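P800 reaction center core protein (Heliobacterium modesticaldum, PDB 5V8K) forms the core of a homodimeric photosynthetic reaction center, holding bacteriochlorophylls and other pigments and helping to bind a [4Fe-4S] cluster. Local coordinates at residues A[238-243]-A[247-252]; A[274-279]-A[439-444]; A[340-345]-A[472-477]. All coordinates share one frame; numbering follows the deposited sequence.

Contact 1. Residues A[238-243]-A[247-252]; sequences YAVSQY and ELKMIA
With CG of K249 turned opposite its backbone N (chi1 -155°), the lysine chain runs extended from helix 246-254 across to the backbone of V240 and brings CE to 3.4 Å from V240 O; the bend at its last torsion then turns NZ, which is hydrogen-bonded to Q253 OE1. L248 has CG anti to N as well (chi1 171°), which carries its CD2 to within 3.9 Å of CE2 on the Y238 ring; the two side chains meet at about a right angle. Between these two reaches the backbones come close. CA of K249 points its hydrogen at the carbonyl of A239, a CA-H...O contact of 3.4 Å from CA to O. Small residues close the far end: the CB atoms of A239 and A252 lie 3.6 Å apart, and V240 CG1 covers the same A252 methyl. K249 thus packs over the V240 backbone while its tip is tied within its own helix. Cut back to alanine, position 249 would lose the chain over V240 and would probably leave Q253 OE1 without its ammonium partner. On the first segment, Y238 O takes both the N and the OG of S241, the latter at 2.8 Å, where the chain leaves helix 234-240. Y238 packs on helices 58-67 and 258-291, L248 on the latter. Together this makes two short consecutive helices joined by a tight connection, leading into the long helix 258-291.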
loop_
_atom_site.group_PDB
_atom_site.type_symbol
_atom_site.label_atom_id
_atom_site.label_comp_id
_atom_site.label_asym_id
_atom_site.label_seq_id
_atom_site.Cartn_x
_atom_site.Cartn_y
_atom_site.Cartn_z
ATOM N N TYR A 238 -18.186 13.789 30.095
ATOM C CA TYR A 238 -16.870 13.871 30.705
ATOM C C TYR A 238 -15.950 14.808 29.923
ATOM O O TYR A 238 -15.264 15.659 30.505
ATOM C CB TYR A 238 -16.249 12.474 30.845
ATOM C CG TYR A 238 -14.790 12.543 31.131
ATOM C CD1 TYR A 238 -14.333 12.925 32.377
ATOM C CD2 TYR A 238 -13.870 12.304 30.138
ATOM C CE1 TYR A 238 -12.967 13.041 32.638
ATOM C CE2 TYR A 238 -12.519 12.410 30.377
ATOM C CZ TYR A 238 -12.068 12.763 31.631
ATOM O OH TYR A 238 -10.720 12.890 31.880
ATOM N N ALA A 239 -15.945 14.688 28.594
ATOM C CA ALA A 239 -14.985 15.430 27.769
ATOM C C ALA A 239 -15.189 16.929 27.827
ATOM O O ALA A 239 -14.275 17.662 27.450
ATOM C CB ALA A 239 -15.041 14.992 26.292
ATOM N N VAL A 240 -16.342 17.411 28.295
ATOM C CA VAL A 240 -16.552 18.838 28.501
ATOM C C VAL A 240 -16.843 19.179 29.971
ATOM O O VAL A 240 -17.248 20.293 30.272
ATOM C CB VAL A 240 -17.662 19.382 27.579
ATOM C CG1 VAL A 240 -17.258 19.246 26.106
ATOM C CG2 VAL A 240 -18.982 18.657 27.828
ATOM N N SER A 241 -16.621 18.249 30.893
ATOM C CA SER A 241 -16.883 18.504 32.302
ATOM C C SER A 241 -15.742 19.317 32.908
ATOM O O SER A 241 -14.745 19.616 32.254
ATOM C CB SER A 241 -17.042 17.198 33.059
ATOM O OG SER A 241 -15.781 16.556 33.129
ATOM N N GLN A 242 -15.889 19.632 34.198
ATOM C CA GLN A 242 -14.880 20.348 34.985
ATOM C C GLN A 242 -13.587 19.564 35.123
ATOM O O GLN A 242 -12.550 20.160 35.420
ATOM C CB GLN A 242 -15.412 20.656 36.407
ATOM C CG GLN A 242 -15.848 19.362 37.191
ATOM C CD GLN A 242 -16.492 19.611 38.560
ATOM O OE1 GLN A 242 -17.649 19.240 38.781
ATOM N NE2 GLN A 242 -15.741 20.187 39.487
ATOM N N TYR A 243 -13.653 18.242 35.018
ATOM C CA TYR A 243 -12.478 17.393 35.095
ATOM C C TYR A 243 -11.671 17.349 33.804
ATOM O O TYR A 243 -10.533 16.883 33.822
ATOM C CB TYR A 243 -12.898 15.970 35.472
ATOM C CG TYR A 243 -13.766 15.906 36.707
ATOM C CD1 TYR A 243 -13.225 16.102 37.971
ATOM C CD2 TYR A 243 -15.120 15.646 36.609
ATOM C CE1 TYR A 243 -14.018 16.071 39.101
ATOM C CE2 TYR A 243 -15.909 15.600 37.730
ATOM C CZ TYR A 243 -15.349 15.810 38.964
ATOM O OH TYR A 243 -16.125 15.764 40.081
ATOM N N GLU A 247 -7.194 20.787 26.477
ATOM C CA GLU A 247 -7.167 20.381 25.067
ATOM C C GLU A 247 -8.252 19.362 24.739
ATOM O O GLU A 247 -8.828 19.398 23.645
ATOM C CB GLU A 247 -5.797 19.828 24.663
ATOM C CG GLU A 247 -5.738 19.512 23.142
ATOM C CD GLU A 247 -4.334 19.355 22.584
ATOM O OE1 GLU A 247 -4.185 19.414 21.347
ATOM O OE2 GLU A 247 -3.377 19.174 23.378
ATOM N N LEU A 248 -8.511 18.419 25.641
ATOM C CA LEU A 248 -9.605 17.485 25.425
ATOM C C LEU A 248 -10.907 18.249 25.246
ATOM O O LEU A 248 -11.680 17.979 24.329
ATOM C CB LEU A 248 -9.716 16.508 26.593
ATOM C CG LEU A 248 -10.937 15.606 26.607
ATOM C CD1 LEU A 248 -11.026 14.691 25.385
ATOM C CD2 LEU A 248 -10.866 14.784 27.791
ATOM N N LYS A 249 -11.126 19.254 26.082
ATOM C CA LYS A 249 -12.322 20.073 25.993
ATOM C C LYS A 249 -12.402 20.806 24.659
ATOM O O LYS A 249 -13.458 20.825 24.030
ATOM C CB LYS A 249 -12.348 21.081 27.148
ATOM C CG LYS A 249 -13.712 21.538 27.519
ATOM C CD LYS A 249 -13.670 22.457 28.739
ATOM C CE LYS A 249 -15.082 22.759 29.270
ATOM N NZ LYS A 249 -16.139 22.820 28.182
ATOM N N MET A 250 -11.301 21.408 24.212
ATOM C CA MET A 250 -11.321 22.118 22.944
ATOM C C MET A 250 -11.675 21.161 21.790
ATOM O O MET A 250 -12.464 21.511 20.907
ATOM C CB MET A 250 -9.967 22.804 22.718
ATOM C CG MET A 250 -9.817 24.102 23.495
ATOM S SD MET A 250 -8.239 24.993 23.250
ATOM C CE MET A 250 -7.118 24.186 24.421
ATOM N N ILE A 251 -11.167 19.923 21.832
ATOM C CA ILE A 251 -11.432 18.959 20.765
ATOM C C ILE A 251 -12.890 18.516 20.807
ATOM O O ILE A 251 -13.588 18.505 19.782
ATOM C CB ILE A 251 -10.469 17.768 20.878
ATOM C CG1 ILE A 251 -9.040 18.214 20.560
ATOM C CG2 ILE A 251 -10.862 16.648 19.942
ATOM C CD1 ILE A 251 -7.980 17.226 20.939
ATOM N N ALA A 252 -13.386 18.209 22.005
ATOM C CA ALA A 252 -14.762 17.753 22.161
ATOM C C ALA A 252 -15.776 18.817 21.749
ATOM O O ALA A 252 -16.898 18.489 21.352
ATOM C CB ALA A 252 -15.006 17.326 23.609
#

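Contact 2. Residues A[274-279]-A[439-444]; sequences FWIGGV and DQFYLA. With GBF (Bacteriochlorophyll g), chain T.
Antiparallel helix packing in the predicted membrane-spanning part of the reaction center brings I276 and G277 of helix 258-291 against F441 and A444 of helix 437-447. The two short axes stand 9.9 Å apart at 168°. I276 does most of the touching. Its CG2 branch, anti to the backbone N, drops between the two partners, 3.7 Å from F441 CD1 and 3.9 Å from the A444 methyl CB. The other branch ends with CD1 3.6 Å from A444 O. F441 swings its ring toward the first helix because CG lies opposite its own N (chi1 162°), and I276 and F441 cross at a slant. The same ring is shared with F280 and with a further bacteriochlorophyll g and a lipid, so it fills the seam between protein and cofactors. Near the start of helix 437-447, D439 makes a salt bridge with K579, while its carbonyl accepts from Y542 of the second subunit.

Another side of helix 258-291 serves a bacteriochlorophyll g. W275 meets the pigment's CBB atom with its ring edge, CZ2 standing 3.3 Å from CBB, and V279 lays its CG2 methyl 3.6 Å from C1B of the macrocycle. Back at the helix seam, the F441 ring meets bare backbone, its CE1 standing 3.9 Å from G277 CA.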
loop_
_atom_site.group_PDB
_atom_site.type_symbol
_atom_site.label_atom_id
_atom_site.label_comp_id
_atom_site.label_asym_id
_atom_site.label_seq_id
_atom_site.Cartn_x
_atom_site.Cartn_y
_atom_site.Cartn_z
ATOM N N PHE A 274 -12.873 -11.308 17.071
ATOM C CA PHE A 274 -13.434 -12.489 17.734
ATOM C C PHE A 274 -14.333 -13.289 16.790
ATOM O O PHE A 274 -14.416 -14.512 16.911
ATOM C CB PHE A 274 -14.211 -12.098 18.990
ATOM C CG PHE A 274 -13.354 -11.957 20.222
ATOM C CD1 PHE A 274 -12.996 -13.076 20.941
ATOM C CD2 PHE A 274 -12.902 -10.712 20.649
ATOM C CE1 PHE A 274 -12.195 -12.964 22.067
ATOM C CE2 PHE A 274 -12.101 -10.607 21.763
ATOM C CZ PHE A 274 -11.754 -11.735 22.477
ATOM N N TRP A 275 -15.023 -12.621 15.864
ATOM C CA TRP A 275 -15.848 -13.317 14.885
ATOM C C TRP A 275 -14.982 -14.226 14.023
ATOM O O TRP A 275 -15.258 -15.414 13.866
ATOM C CB TRP A 275 -16.579 -12.279 14.021
ATOM C CG TRP A 275 -17.527 -12.771 12.966
ATOM C CD1 TRP A 275 -18.382 -13.837 13.033
ATOM C CD2 TRP A 275 -17.722 -12.177 11.676
ATOM N NE1 TRP A 275 -19.099 -13.943 11.846
ATOM C CE2 TRP A 275 -18.711 -12.923 11.006
ATOM C CE3 TRP A 275 -17.150 -11.082 11.024
ATOM C CZ2 TRP A 275 -19.132 -12.602 9.707
ATOM C CZ3 TRP A 275 -17.553 -10.775 9.753
ATOM C CH2 TRP A 275 -18.543 -11.531 9.102
ATOM N N ILE A 276 -13.906 -13.669 13.477
ATOM C CA ILE A 276 -13.085 -14.416 12.544
ATOM C C ILE A 276 -12.255 -15.447 13.282
ATOM O O ILE A 276 -12.151 -16.590 12.844
ATOM C CB ILE A 276 -12.225 -13.450 11.716
ATOM C CG1 ILE A 276 -13.143 -12.616 10.820
ATOM C CG2 ILE A 276 -11.180 -14.218 10.904
ATOM C CD1 ILE A 276 -12.501 -11.409 10.180
ATOM N N GLY A 277 -11.663 -15.073 14.423
ATOM C CA GLY A 277 -10.925 -16.045 15.211
ATOM C C GLY A 277 -11.804 -17.122 15.804
ATOM O O GLY A 277 -11.382 -18.271 15.930
ATOM N N GLY A 278 -13.032 -16.780 16.180
ATOM C CA GLY A 278 -13.943 -17.805 16.658
ATOM C C GLY A 278 -14.301 -18.803 15.579
ATOM O O GLY A 278 -14.338 -20.019 15.819
ATOM N N VAL A 279 -14.584 -18.309 14.374
ATOM C CA VAL A 279 -14.884 -19.201 13.258
ATOM C C VAL A 279 -13.668 -20.059 12.922
ATOM O O VAL A 279 -13.803 -21.246 12.598
ATOM C CB VAL A 279 -15.382 -18.380 12.050
ATOM C CG1 VAL A 279 -15.502 -19.242 10.784
ATOM C CG2 VAL A 279 -16.744 -17.781 12.398
ATOM N N ASP A 439 -4.507 -20.118 6.372
ATOM C CA ASP A 439 -4.246 -19.071 5.393
ATOM C C ASP A 439 -5.549 -18.386 4.961
ATOM O O ASP A 439 -5.548 -17.196 4.652
ATOM C CB ASP A 439 -3.476 -19.664 4.216
ATOM C CG ASP A 439 -2.031 -20.068 4.591
ATOM O OD1 ASP A 439 -1.492 -19.563 5.619
ATOM O OD2 ASP A 439 -1.425 -20.886 3.859
ATOM N N GLN A 440 -6.680 -19.090 5.044
ATOM C CA GLN A 440 -7.977 -18.449 4.843
ATOM C C GLN A 440 -8.386 -17.621 6.061
ATOM O O GLN A 440 -9.106 -16.626 5.923
ATOM C CB GLN A 440 -9.049 -19.490 4.525
ATOM C CG GLN A 440 -8.866 -20.187 3.180
ATOM C CD GLN A 440 -8.974 -19.208 2.013
ATOM O OE1 GLN A 440 -9.949 -18.452 1.895
ATOM N NE2 GLN A 440 -7.956 -19.188 1.170
ATOM N N PHE A 441 -7.964 -18.022 7.260
ATOM C CA PHE A 441 -8.123 -17.156 8.424
ATOM C C PHE A 441 -7.463 -15.801 8.200
ATOM O O PHE A 441 -8.087 -14.759 8.406
ATOM C CB PHE A 441 -7.554 -17.827 9.674
ATOM C CG PHE A 441 -7.281 -16.851 10.790
ATOM C CD1 PHE A 441 -8.306 -16.396 11.577
ATOM C CD2 PHE A 441 -6.018 -16.354 10.985
ATOM C CE1 PHE A 441 -8.082 -15.484 12.582
ATOM C CE2 PHE A 441 -5.754 -15.402 11.996
ATOM C CZ PHE A 441 -6.792 -14.966 12.805
ATOM N N TYR A 442 -6.192 -15.790 7.778
ATOM C CA TYR A 442 -5.519 -14.519 7.514
ATOM C C TYR A 442 -6.279 -13.717 6.476
ATOM O O TYR A 442 -6.371 -12.485 6.581
ATOM C CB TYR A 442 -4.082 -14.730 7.029
ATOM C CG TYR A 442 -3.193 -15.525 7.921
ATOM C CD1 TYR A 442 -3.129 -15.280 9.284
ATOM C CD2 TYR A 442 -2.410 -16.542 7.407
ATOM C CE1 TYR A 442 -2.338 -16.030 10.093
ATOM C CE2 TYR A 442 -1.578 -17.312 8.231
ATOM C CZ TYR A 442 -1.539 -17.033 9.589
ATOM O OH TYR A 442 -0.763 -17.808 10.460
ATOM N N LEU A 443 -6.765 -14.392 5.410
ATOM C CA LEU A 443 -7.394 -13.662 4.331
ATOM C C LEU A 443 -8.684 -13.017 4.818
ATOM O O LEU A 443 -9.027 -11.909 4.401
ATOM C CB LEU A 443 -7.650 -14.613 3.128
ATOM C CG LEU A 443 -8.147 -14.037 1.806
ATOM C CD1 LEU A 443 -7.171 -12.958 1.282
ATOM C CD2 LEU A 443 -8.372 -15.088 0.717
ATOM N N ALA A 444 -9.414 -13.687 5.706
ATOM C CA ALA A 444 -10.612 -13.058 6.248
ATOM C C ALA A 444 -10.257 -11.815 7.071
ATOM O O ALA A 444 -10.946 -10.788 6.990
ATOM C CB ALA A 444 -11.415 -14.064 7.057
HETATM MG MG GBF T . -21.187 -19.680 13.647
HETATM C CHA GBF T . -21.083 -22.997 14.784
HETATM C CHB GBF T . -19.227 -20.547 11.129
HETATM C CHC GBF T . -21.935 -16.572 12.456
HETATM C CHD GBF T . -23.400 -19.020 16.443
HETATM N NA GBF T . -20.350 -21.378 13.074
HETATM C C1A GBF T . -20.372 -22.634 13.525
HETATM C C2A GBF T . -19.808 -23.733 12.696
HETATM C C3A GBF T . -18.844 -22.836 11.910
HETATM C C4A GBF T . -19.514 -21.505 12.050
HETATM C CMA GBF T . -17.436 -22.781 12.492
HETATM C CAA GBF T . -20.892 -24.492 11.892
HETATM C CBA GBF T . -21.548 -23.660 10.791
HETATM C CGA GBF T . -22.514 -24.541 10.025
HETATM O O1A GBF T . -22.151 -25.638 9.612
HETATM O O2A GBF T . -23.565 -23.840 9.310
HETATM N NB GBF T . -20.777 -18.736 11.881
HETATM C C1B GBF T . -19.818 -19.179 11.032
HETATM C C2B GBF T . -19.674 -18.247 10.032
HETATM C C3B GBF T . -20.440 -17.152 10.394
HETATM C C4B GBF T . -21.031 -17.448 11.645
HETATM C CMB GBF T . -18.837 -18.411 8.780
HETATM C CAB GBF T . -20.524 -15.989 9.502
HETATM C CBB GBF T . -21.407 -15.015 9.512
HETATM N NC GBF T . -22.407 -18.178 14.315
HETATM C C1C GBF T . -22.557 -16.987 13.741
HETATM C C2C GBF T . -23.323 -15.850 14.323
HETATM C C3C GBF T . -23.722 -16.724 15.416
HETATM C C4C GBF T . -23.172 -17.999 15.417
HETATM C CMC GBF T . -22.326 -14.775 14.826
HETATM C CAC GBF T . -24.608 -16.222 16.484
HETATM C CBC GBF T . -25.175 -14.825 16.421
HETATM N ND GBF T . -22.082 -20.619 15.194
HETATM C C1D GBF T . -22.850 -20.371 16.252
HETATM C C2D GBF T . -23.186 -21.532 17.338
HETATM C C3D GBF T . -22.436 -22.446 16.589
HETATM C C4D GBF T . -21.799 -21.967 15.403
HETATM C CMD GBF T . -23.983 -21.624 18.587
HETATM C CAD GBF T . -22.188 -23.904 16.648
HETATM O OBD GBF T . -22.360 -24.767 17.571
HETATM C CBD GBF T . -21.204 -24.255 15.561
HETATM C CGD GBF T . -19.837 -24.628 16.058
HETATM O O1D GBF T . -18.951 -23.809 16.237
HETATM O O2D GBF T . -19.511 -25.987 16.368
HETATM C CED GBF T . -18.788 -26.174 17.584
HETATM C C1 GBF T . -24.263 -24.383 8.194
HETATM C C2 GBF T . -24.699 -23.199 7.368
HETATM C C3 GBF T . -25.762 -22.448 7.695
HETATM C C4 GBF T . -26.596 -22.760 8.901
HETATM C C5 GBF T . -26.129 -21.261 6.833
#

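Contact 3. Residues A[340-345]-A[472-477]; sequences TIADIH and APYNDI
Y474 reaches across to helix 311-344 and packs its ring against A342 and D343, and this is where the contact is tight. The carboxylate oxygen D343 OD1 sits at the ring's edge, near its plane, 3.3 Å from Y474 CD2, with the carboxylate and ring planes 69° apart. Such an approach sets the oxygen beside the ring hydrogens, which carry a slight positive charge, and is probably mildly attractive. Chi1 of Y474 (-47°) puts CG opposite its carbonyl carbon and sends the ring outward from the N-cap position of helix 475-488. Further along, the A342 methyl CB lies 3.6 Å from the phenol oxygen OH of Y474. One face of the ring is covered by P473 CB, which stands 4.2 Å above its centre. D343 is held from several directions: OD1 accepts from A471 N, and OD2 bonds with S466 and Y358, so the carboxylate is held in place by bonds other than its contact with the ring.

The looser side lies by the phenol oxygen, where a water bridges the two segments. This single molecule donates to A342 O at 3.0 Å and to Y474 OH at 2.8 Å, linking two atoms that stand 4.0 Å apart, beside the direct hydrogen bond of the hydroxyl to M356 O. The whole contact buries only 120 Å² summed over both segments, and A472 and P473 are exposed.

At the end of helix 311-344, H345 ND1 donates to I341 O at 3.0 Å, in the carbonyl plane, while NE2 is hydrogen-bonded to H520 of the second subunit. Y474 thus fastens the start of helix 475-488 to the last turn of helix 311-344, beside the loop carrying M356 and Y358.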
loop_
_atom_site.group_PDB
_atom_site.type_symbol
_atom_site.label_atom_id
_atom_site.label_comp_id
_atom_site.label_asym_id
_atom_site.label_seq_id
_atom_site.Cartn_x
_atom_site.Cartn_y
_atom_site.Cartn_z
ATOM N N THR A 340 -18.609 10.242 -7.544
ATOM C CA THR A 340 -17.272 10.796 -7.336
ATOM C C THR A 340 -16.798 11.510 -8.588
ATOM O O THR A 340 -16.276 12.628 -8.519
ATOM C CB THR A 340 -16.282 9.679 -6.963
ATOM O OG1 THR A 340 -16.612 9.135 -5.688
ATOM C CG2 THR A 340 -14.830 10.149 -6.885
ATOM N N ILE A 341 -16.965 10.850 -9.743
ATOM C CA ILE A 341 -16.585 11.419 -11.034
ATOM C C ILE A 341 -17.352 12.709 -11.280
ATOM O O ILE A 341 -16.795 13.685 -11.776
ATOM C CB ILE A 341 -16.812 10.389 -12.156
ATOM C CG1 ILE A 341 -15.734 9.315 -12.063
ATOM C CG2 ILE A 341 -16.780 11.013 -13.550
ATOM C CD1 ILE A 341 -16.032 8.154 -12.995
ATOM N N ALA A 342 -18.642 12.720 -10.929
ATOM C CA ALA A 342 -19.480 13.909 -11.020
ATOM C C ALA A 342 -18.976 15.051 -10.113
ATOM O O ALA A 342 -18.854 16.192 -10.561
ATOM C CB ALA A 342 -20.932 13.523 -10.674
ATOM N N ASP A 343 -18.702 14.763 -8.829
ATOM C CA ASP A 343 -18.163 15.767 -7.908
ATOM C C ASP A 343 -16.807 16.296 -8.380
ATOM O O ASP A 343 -16.518 17.484 -8.247
ATOM C CB ASP A 343 -18.035 15.173 -6.496
ATOM C CG ASP A 343 -19.336 15.168 -5.718
ATOM O OD1 ASP A 343 -20.134 16.122 -5.883
ATOM O OD2 ASP A 343 -19.571 14.188 -4.950
ATOM N N ILE A 344 -15.940 15.418 -8.875
ATOM C CA ILE A 344 -14.602 15.819 -9.282
ATOM C C ILE A 344 -14.673 16.835 -10.412
ATOM O O ILE A 344 -13.990 17.863 -10.377
ATOM C CB ILE A 344 -13.774 14.592 -9.688
ATOM C CG1 ILE A 344 -13.285 13.808 -8.443
ATOM C CG2 ILE A 344 -12.539 14.987 -10.529
ATOM C CD1 ILE A 344 -12.676 12.432 -8.809
ATOM N N HIS A 345 -15.518 16.562 -11.431
ATOM C CA HIS A 345 -15.509 17.286 -12.690
ATOM C C HIS A 345 -16.593 18.348 -12.763
ATOM O O HIS A 345 -16.864 18.864 -13.851
ATOM C CB HIS A 345 -15.640 16.307 -13.875
ATOM C CG HIS A 345 -14.462 15.403 -14.036
ATOM N ND1 HIS A 345 -14.389 14.166 -13.435
ATOM C CD2 HIS A 345 -13.298 15.559 -14.705
ATOM C CE1 HIS A 345 -13.232 13.595 -13.728
ATOM N NE2 HIS A 345 -12.544 14.426 -14.485
ATOM N N ALA A 472 -20.553 22.028 -5.637
ATOM C CA ALA A 472 -21.608 23.029 -5.506
ATOM C C ALA A 472 -22.883 22.697 -6.261
ATOM O O ALA A 472 -23.968 22.909 -5.696
ATOM C CB ALA A 472 -21.088 24.392 -5.961
ATOM N N PRO A 473 -22.846 22.197 -7.507
ATOM C CA PRO A 473 -24.097 21.858 -8.200
ATOM C C PRO A 473 -24.964 20.840 -7.468
ATOM O O PRO A 473 -26.152 20.724 -7.769
ATOM C CB PRO A 473 -23.612 21.289 -9.544
ATOM C CG PRO A 473 -22.235 21.827 -9.737
ATOM C CD PRO A 473 -21.656 22.043 -8.375
ATOM N N TYR A 474 -24.395 20.072 -6.525
ATOM C CA TYR A 474 -25.155 19.045 -5.815
ATOM C C TYR A 474 -25.431 19.418 -4.354
ATOM O O TYR A 474 -25.825 18.559 -3.558
ATOM C CB TYR A 474 -24.419 17.701 -5.918
ATOM C CG TYR A 474 -23.964 17.406 -7.327
ATOM C CD1 TYR A 474 -24.887 17.258 -8.363
ATOM C CD2 TYR A 474 -22.621 17.305 -7.639
ATOM C CE1 TYR A 474 -24.481 16.995 -9.656
ATOM C CE2 TYR A 474 -22.203 17.028 -8.937
ATOM C CZ TYR A 474 -23.143 16.872 -9.938
ATOM O OH TYR A 474 -22.734 16.621 -11.221
ATOM N N ASN A 475 -25.260 20.691 -3.999
ATOM C CA ASN A 475 -25.359 21.111 -2.605
ATOM C C ASN A 475 -26.746 20.878 -2.031
ATOM O O ASN A 475 -26.881 20.558 -0.850
ATOM C CB ASN A 475 -24.982 22.583 -2.482
ATOM C CG ASN A 475 -24.903 23.037 -1.039
ATOM O OD1 ASN A 475 -25.710 23.838 -0.587
ATOM N ND2 ASN A 475 -23.974 22.468 -0.298
ATOM N N ASP A 476 -27.779 21.002 -2.847
ATOM C CA ASP A 476 -29.140 20.790 -2.364
ATOM C C ASP A 476 -29.324 19.389 -1.802
ATOM O O ASP A 476 -30.061 19.196 -0.827
ATOM C CB ASP A 476 -30.148 21.063 -3.502
ATOM C CG ASP A 476 -29.849 20.258 -4.786
ATOM O OD1 ASP A 476 -28.661 19.996 -5.118
ATOM O OD2 ASP A 476 -30.823 19.887 -5.494
ATOM N N ILE A 477 -28.654 18.397 -2.403
ATOM C CA ILE A 477 -28.800 17.017 -1.959
ATOM C C ILE A 477 -28.132 16.839 -0.604
ATOM O O ILE A 477 -28.663 16.170 0.295
ATOM C CB ILE A 477 -28.209 16.066 -3.013
ATOM C CG1 ILE A 477 -29.068 16.091 -4.279
ATOM C CG2 ILE A 477 -28.108 14.644 -2.482
ATOM C CD1 ILE A 477 -28.362 15.492 -5.510
HETATM O O HOH W 1 -20.548 17.000 -12.880
#

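From the N terminus, contact 1 comes first: residues 238-243 and 247-252 close a loop of only three residues, joining helices 234-240 and 246-254 just before helix 258-291. Contact 2 then opens on that long helix and closes at 439-444. Contact 3 opens inside this span, at the end of helix 311-344, and closes beyond it at 472-477, so contacts 2 and 3 cross in sequence, while contact 1 stands in series before both. The three centres lie 36 to 39 Å apart. Contact 2 ties buried helices in the pigment-bearing core, contact 3 joins two helix ends, and both touch the second subunit.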